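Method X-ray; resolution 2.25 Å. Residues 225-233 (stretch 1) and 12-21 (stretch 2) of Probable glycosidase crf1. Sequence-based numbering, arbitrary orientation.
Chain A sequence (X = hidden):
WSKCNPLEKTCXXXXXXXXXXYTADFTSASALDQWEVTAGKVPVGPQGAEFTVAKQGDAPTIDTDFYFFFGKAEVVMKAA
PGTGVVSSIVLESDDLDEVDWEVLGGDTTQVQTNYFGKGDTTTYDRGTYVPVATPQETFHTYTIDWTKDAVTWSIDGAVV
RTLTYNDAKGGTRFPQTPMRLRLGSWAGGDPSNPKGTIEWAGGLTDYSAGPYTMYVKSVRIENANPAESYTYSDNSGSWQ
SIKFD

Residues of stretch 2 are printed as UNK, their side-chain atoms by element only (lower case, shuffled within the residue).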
ATOM      1  N   ASN A 225      -9.043  16.035  -1.965  1.00 21.32           N
ATOM      2  CA  ASN A 225     -10.503  16.220  -2.188  1.00 21.12           C
ATOM      3  C   ASN A 225     -11.281  15.712  -0.978  1.00 20.57           C
ATOM      4  O   ASN A 225     -12.037  14.753  -1.064  1.00 20.70           O
ATOM      5  CB  ASN A 225     -10.925  15.540  -3.493  1.00 20.91           C
ATOM      6  CG  ASN A 225     -10.302  16.233  -4.689  1.00 21.33           C
ATOM      7  OD1 ASN A 225     -10.802  17.263  -5.137  1.00 21.53           O
ATOM      8  ND2 ASN A 225      -9.155  15.746  -5.142  1.00 21.87           N
ATOM      9  N   PRO A 226     -11.182  16.368   0.191  1.00 20.44           N
ATOM     10  CA  PRO A 226     -11.902  15.902   1.367  1.00 20.37           C
ATOM     11  C   PRO A 226     -13.400  15.741   1.070  1.00 22.67           C
ATOM     12  O   PRO A 226     -13.965  16.600   0.433  1.00 22.18           O
ATOM     13  CB  PRO A 226     -11.702  17.035   2.377  1.00 20.36           C
ATOM     14  CG  PRO A 226     -10.456  17.755   1.918  1.00 19.90           C
ATOM     15  CD  PRO A 226     -10.477  17.642   0.411  1.00 20.42           C
ATOM     16  N   ALA A 227     -13.999  14.642   1.524  1.00 23.87           N
ATOM     17  CA  ALA A 227     -15.431  14.353   1.356  1.00 24.42           C
ATOM     18  C   ALA A 227     -15.868  13.299   2.365  1.00 26.32           C
ATOM     19  O   ALA A 227     -15.019  12.487   2.815  1.00 26.96           O
ATOM     20  CB  ALA A 227     -15.687  13.898  -0.045  1.00 24.83           C
ATOM     21  N   GLU A 228     -17.153  13.321   2.699  1.00 28.28           N
ATOM     22  CA  GLU A 228     -17.774  12.324   3.600  1.00 31.42           C
ATOM     23  C   GLU A 228     -17.839  10.992   2.850  1.00 28.35           C
ATOM     24  O   GLU A 228     -17.802   9.948   3.513  1.00 28.30           O
ATOM     25  CB  GLU A 228     -19.129  12.821   4.108  1.00 36.28           C
ATOM     26  CG  GLU A 228     -19.004  13.830   5.250  1.00 44.21           C
ATOM     27  CD  GLU A 228     -20.299  14.522   5.674  1.00 52.97           C
ATOM     28  OE1 GLU A 228     -21.352  13.843   5.691  1.00 60.27           O
ATOM     29  OE2 GLU A 228     -20.261  15.745   5.991  1.00 60.59           O
ATOM     30  N   SER A 229     -17.916  11.021   1.518  1.00 26.84           N
ATOM     31  CA  SER A 229     -17.999   9.793   0.692  1.00 27.06           C
ATOM     32  C   SER A 229     -17.747  10.070  -0.796  1.00 24.50           C
ATOM     33  O   SER A 229     -17.799  11.217  -1.231  1.00 22.81           O
ATOM     34  CB  SER A 229     -19.325   9.134   0.882  1.00 28.35           C
ATOM     35  OG  SER A 229     -20.305   9.779   0.086  1.00 29.63           O
ATOM     36  N   TYR A 230     -17.452   9.010  -1.538  1.00 24.06           N
ATOM     37  CA  TYR A 230     -17.187   9.039  -2.990  1.00 22.59           C
ATOM     38  C   TYR A 230     -18.095   8.026  -3.660  1.00 22.46           C
ATOM     39  O   TYR A 230     -18.224   6.920  -3.152  1.00 22.55           O
ATOM     40  CB  TYR A 230     -15.735   8.705  -3.310  1.00 21.56           C
ATOM     41  CG  TYR A 230     -14.725   9.600  -2.638  1.00 20.88           C
ATOM     42  CD1 TYR A 230     -14.536  10.906  -3.044  1.00 19.20           C
ATOM     43  CD2 TYR A 230     -13.973   9.120  -1.574  1.00 20.60           C
ATOM     44  CE1 TYR A 230     -13.603  11.704  -2.424  1.00 20.66           C
ATOM     45  CE2 TYR A 230     -13.030   9.904  -0.944  1.00 20.48           C
ATOM     46  CZ  TYR A 230     -12.843  11.196  -1.384  1.00 21.09           C
ATOM     47  OH  TYR A 230     -11.920  11.965  -0.752  1.00 22.90           O
ATOM     48  N   THR A 231     -18.671   8.413  -4.786  1.00 22.69           N
ATOM     49  CA  THR A 231     -19.558   7.559  -5.601  1.00 24.62           C
ATOM     50  C   THR A 231     -18.950   7.452  -6.990  1.00 24.06           C
ATOM     51  O   THR A 231     -18.609   8.487  -7.536  1.00 23.05           O
ATOM     52  CB  THR A 231     -20.973   8.157  -5.661  1.00 27.49           C
ATOM     53  OG1 THR A 231     -21.486   8.172  -4.326  1.00 29.89           O
ATOM     54  CG2 THR A 231     -21.897   7.398  -6.595  1.00 26.94           C
ATOM     55  N   TYR A 232     -18.845   6.250  -7.540  1.00 24.63           N
ATOM     56  CA  TYR A 232     -18.502   6.037  -8.964  1.00 27.49           C
ATOM     57  C   TYR A 232     -19.791   6.212  -9.771  1.00 29.03           C
ATOM     58  O   TYR A 232     -20.662   5.347  -9.677  1.00 32.22           O
ATOM     59  CB  TYR A 232     -17.921   4.640  -9.168  1.00 27.58           C
ATOM     60  CG  TYR A 232     -16.555   4.365  -8.597  1.00 27.09           C
ATOM     61  CD1 TYR A 232     -16.327   4.295  -7.232  1.00 27.87           C
ATOM     62  CD2 TYR A 232     -15.498   4.070  -9.437  1.00 28.34           C
ATOM     63  CE1 TYR A 232     -15.081   3.976  -6.720  1.00 26.51           C
ATOM     64  CE2 TYR A 232     -14.243   3.737  -8.945  1.00 28.24           C
ATOM     65  CZ  TYR A 232     -14.036   3.693  -7.577  1.00 26.65           C
ATOM     66  OH  TYR A 232     -12.816   3.353  -7.071  1.00 24.30           O
ATOM     67  N   SER A 233     -19.947   7.323 -10.479  1.00 31.96           N
ATOM     68  CA  SER A 233     -21.209   7.670 -11.187  1.00 35.91           C
ATOM     69  C   SER A 233     -21.360   6.862 -12.484  1.00 38.68           C
ATOM     70  O   SER A 233     -22.476   6.845 -13.013  1.00 42.85           O
ATOM     71  CB  SER A 233     -21.321   9.158 -11.440  1.00 35.82           C
ATOM     72  OG  SER A 233     -20.431   9.571 -12.451  1.00 37.42           O
ATOM     73  N   UNK A  12     -22.175   0.659  -3.604  1.00 39.29           N
ATOM     74  CA  UNK A  12     -22.392   1.700  -2.603  1.00 38.92           C
ATOM     75  C   UNK A  12     -21.186   2.636  -2.518  1.00 38.75           C
ATOM     76  O   UNK A  12     -20.075   2.249  -2.864  1.00 38.53           O
ATOM     77  c   UNK A  12     -22.741  -0.512  -1.675  1.00 40.18           C
ATOM     78  c   UNK A  12     -22.065  -0.683  -3.020  1.00 38.39           C
ATOM     79  c   UNK A  12     -22.554   0.939  -1.279  1.00 40.44           C
ATOM     80  N   UNK A  13     -21.362   3.913  -2.105  1.00 38.49           N
ATOM     81  CA  UNK A  13     -20.251   4.850  -1.965  1.00 35.67           C
ATOM     82  C   UNK A  13     -19.105   4.403  -1.050  1.00 35.95           C
ATOM     83  O   UNK A  13     -19.381   3.754  -0.075  1.00 35.96           O
ATOM     84  c   UNK A  13     -22.335   6.017  -1.669  1.00 36.32           C
ATOM     85  c   UNK A  13     -20.877   6.076  -1.287  1.00 35.45           C
ATOM     86  c   UNK A  13     -22.663   4.552  -1.849  1.00 38.80           C
ATOM     87  N   UNK A  14     -17.865   4.809  -1.360  1.00 33.57           N
ATOM     88  CA  UNK A  14     -16.696   4.638  -0.464  1.00 30.97           C
ATOM     89  C   UNK A  14     -16.819   5.667   0.658  1.00 28.60           C
ATOM     90  O   UNK A  14     -17.093   6.816   0.347  1.00 25.25           O
ATOM     91  n   UNK A  14     -15.322   2.563  -2.026  1.00 28.84           N
ATOM     92  o   UNK A  14     -14.588   4.206  -3.349  1.00 30.75           O
ATOM     93  c   UNK A  14     -15.362   4.846  -1.188  1.00 31.41           C
ATOM     94  c   UNK A  14     -15.076   3.836  -2.282  1.00 30.57           C
ATOM     95  N   UNK A  15     -16.640   5.258   1.913  1.00 29.50           N
ATOM     96  CA  UNK A  15     -16.493   6.199   3.046  1.00 29.61           C
ATOM     97  C   UNK A  15     -15.271   7.071   2.771  1.00 27.24           C
ATOM     98  O   UNK A  15     -14.214   6.515   2.424  1.00 24.91           O
ATOM     99  c   UNK A  15     -16.331   5.439   4.357  1.00 34.67           C
ATOM    100  c   UNK A  15     -16.306   6.386   8.124  1.00 49.88           C
ATOM    101  c   UNK A  15     -16.240   5.518   6.880  1.00 47.00           C
ATOM    102  n   UNK A  15     -17.674   6.909   8.363  1.00 54.49           N
ATOM    103  c   UNK A  15     -16.133   6.317   5.580  1.00 41.72           C
ATOM    104  N   UNK A  16     -15.418   8.383   2.937  1.00 25.54           N
ATOM    105  CA  UNK A  16     -14.383   9.371   2.599  1.00 24.43           C
ATOM    106  C   UNK A  16     -13.653   9.853   3.833  1.00 24.28           C
ATOM    107  O   UNK A  16     -14.228   9.801   4.915  1.00 27.54           O
ATOM    108  N   UNK A  17     -12.414  10.293   3.674  1.00 23.38           N
ATOM    109  CA  UNK A  17     -11.704  11.058   4.711  1.00 23.85           C
ATOM    110  C   UNK A  17     -12.189  12.504   4.571  1.00 27.03           C
ATOM    111  O   UNK A  17     -11.772  13.197   3.608  1.00 24.49           O
ATOM    112  c   UNK A  17      -7.859  11.618   4.931  1.00 22.88           C
ATOM    113  c   UNK A  17     -10.203  10.910   4.474  1.00 23.22           C
ATOM    114  c   UNK A  17      -9.496  11.487   6.785  1.00 25.04           C
ATOM    115  c   UNK A  17      -9.308  11.799   5.315  1.00 23.41           C
ATOM    116  N   UNK A  18     -13.100  12.932   5.449  1.00 27.45           N
ATOM    117  CA  UNK A  18     -13.722  14.271   5.391  1.00 27.41           C
ATOM    118  C   UNK A  18     -12.796  15.275   6.083  1.00 28.64           C
ATOM    119  O   UNK A  18     -13.237  16.040   6.949  1.00 32.48           O
ATOM    120  c   UNK A  18     -15.103  14.225   5.991  1.00 28.31           C
ATOM    121  N   UNK A  19     -11.528  15.257   5.701  1.00 28.74           N
ATOM    122  CA  UNK A  19     -10.481  16.147   6.239  1.00 28.02           C
ATOM    123  C   UNK A  19      -9.395  16.314   5.179  1.00 26.46           C
ATOM    124  O   UNK A  19      -9.291  15.462   4.285  1.00 23.69           O
ATOM    125  c   UNK A  19      -9.930  15.575   7.518  1.00 27.12           C
ATOM    126  N   UNK A  20      -8.614  17.380   5.273  1.00 28.49           N
ATOM    127  CA  UNK A  20      -7.503  17.597   4.319  1.00 30.65           C
ATOM    128  C   UNK A  20      -6.277  16.812   4.797  1.00 29.53           C
ATOM    129  O   UNK A  20      -5.452  16.457   3.954  1.00 25.57           O
ATOM    130  c   UNK A  20      -7.241  19.061   4.093  1.00 32.34           C
ATOM    131  o   UNK A  20      -6.513  19.607   5.175  1.00 37.48           O
ATOM    132  N   UNK A  21      -6.185  16.513   6.097  1.00 31.26           N
ATOM    133  CA  UNK A  21      -5.017  15.822   6.712  1.00 30.86           C
ATOM    134  C   UNK A  21      -5.467  14.749   7.708  1.00 29.53           C
ATOM    135  O   UNK A  21      -6.382  15.010   8.483  1.00 31.05           O
ATOM    136  o   UNK A  21      -3.529  17.649   6.388  1.00 32.32           O
ATOM    137  c   UNK A  21      -2.989  16.172   8.184  1.00 38.88           C
ATOM    138  c   UNK A  21      -4.102  16.829   7.403  1.00 33.07           C
TER
HETATM  139  O   HOH W   1     -19.788   3.912  -5.930  1.00 31.61           O
HETATM  140  O   HOH W   2     -12.290   3.152  -4.533  1.00 14.18           O

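Position 12 carries three carbons that close a ring onto the backbone N, so it is Pro12. It makes no direct contact; water 1 accepts from Tyr232 N at 3.0 Å and donates weakly to Pro12 O at 3.5 Å.

Position 13 repeats the ring of three carbons, its CA-to-CB bond pointed toward stretch 1, with one ring carbon 3.5 Å from Thr231 OG1: Pro13. A proline has no amide hydrogen to give; the hydrogen-bonded pairing here begins at the next position.

Position 14 has two carbons, the second bearing one O and one N. The side-chain O lies 3.4 Å from Tyr232 CE1, at the ring edge. An amide on a one-carbon stem is Asn14. Its backbone pairs in both directions with Tyr230: Asn14 N donates to Tyr230 O at 2.8 Å, and Tyr230 N donates to Asn14 O at 2.9 Å. The side chain shares a sheet face with Tyr230. Its OD1 receives a hydrogen bond from water 2, 2.8 Å away; that water in turn accepts from Tyr232 OH at 2.6 Å. Asn14 ND2 is satisfied elsewhere in the structure.

Position 15 has four carbons in a row ending in N, with its CA-to-CB bond directed away from stretch 1: Lys15. It forms a non-hydrogen-bonded pair with Ser229, and the two side chains diverge.

Position 16 has no side-chain atoms, so it is Gly16. A CB here would sit 2.1 Å from Ala227 O, a clash. Without one, Gly16 CA approaches Ala227 O to 3.2 Å in a CA-H...O contact, while Gly16 N donates to Glu228 O at 2.9 Å.

Position 17 has four carbons forked at the second, its CA-to-CB bond directed sideways; its closest approach is from CB to Ala227 O, 5.3 Å: Leu17. Its backbone does the touching, Leu17 O accepting a weak bond from Ala227 N at 3.4 Å.

Position 18 has one carbon, 4.0 Å from Glu228 CG: Ala18.

Position 19 also has one carbon, but it points away: Ala19. Its backbone O lies 3.5 Å from Pro226 CB.

Position 20 has one carbon and then one O, the carbon 4.1 Å from Pro226 CG: Ser20.

Position 21 has a carbon bearing one O and one C, out of reach: Thr21.

The contact, which buries 550 Å², is an antiparallel pairing held chiefly by backbone. Its rules are legible: two hydrogen bonds fix Asn14 against Tyr230, the bare glycine lets the chains close to 4.1 Å between Ser229 CA and Gly16 CA, and Pro226 packs against the loop beyond. Tyr230 OH donates to Asn225 O at 2.8 Å, tying the Tyr230 side chain back to its own stretch.

Stretch 2 (12-21) PPNKGLAAST
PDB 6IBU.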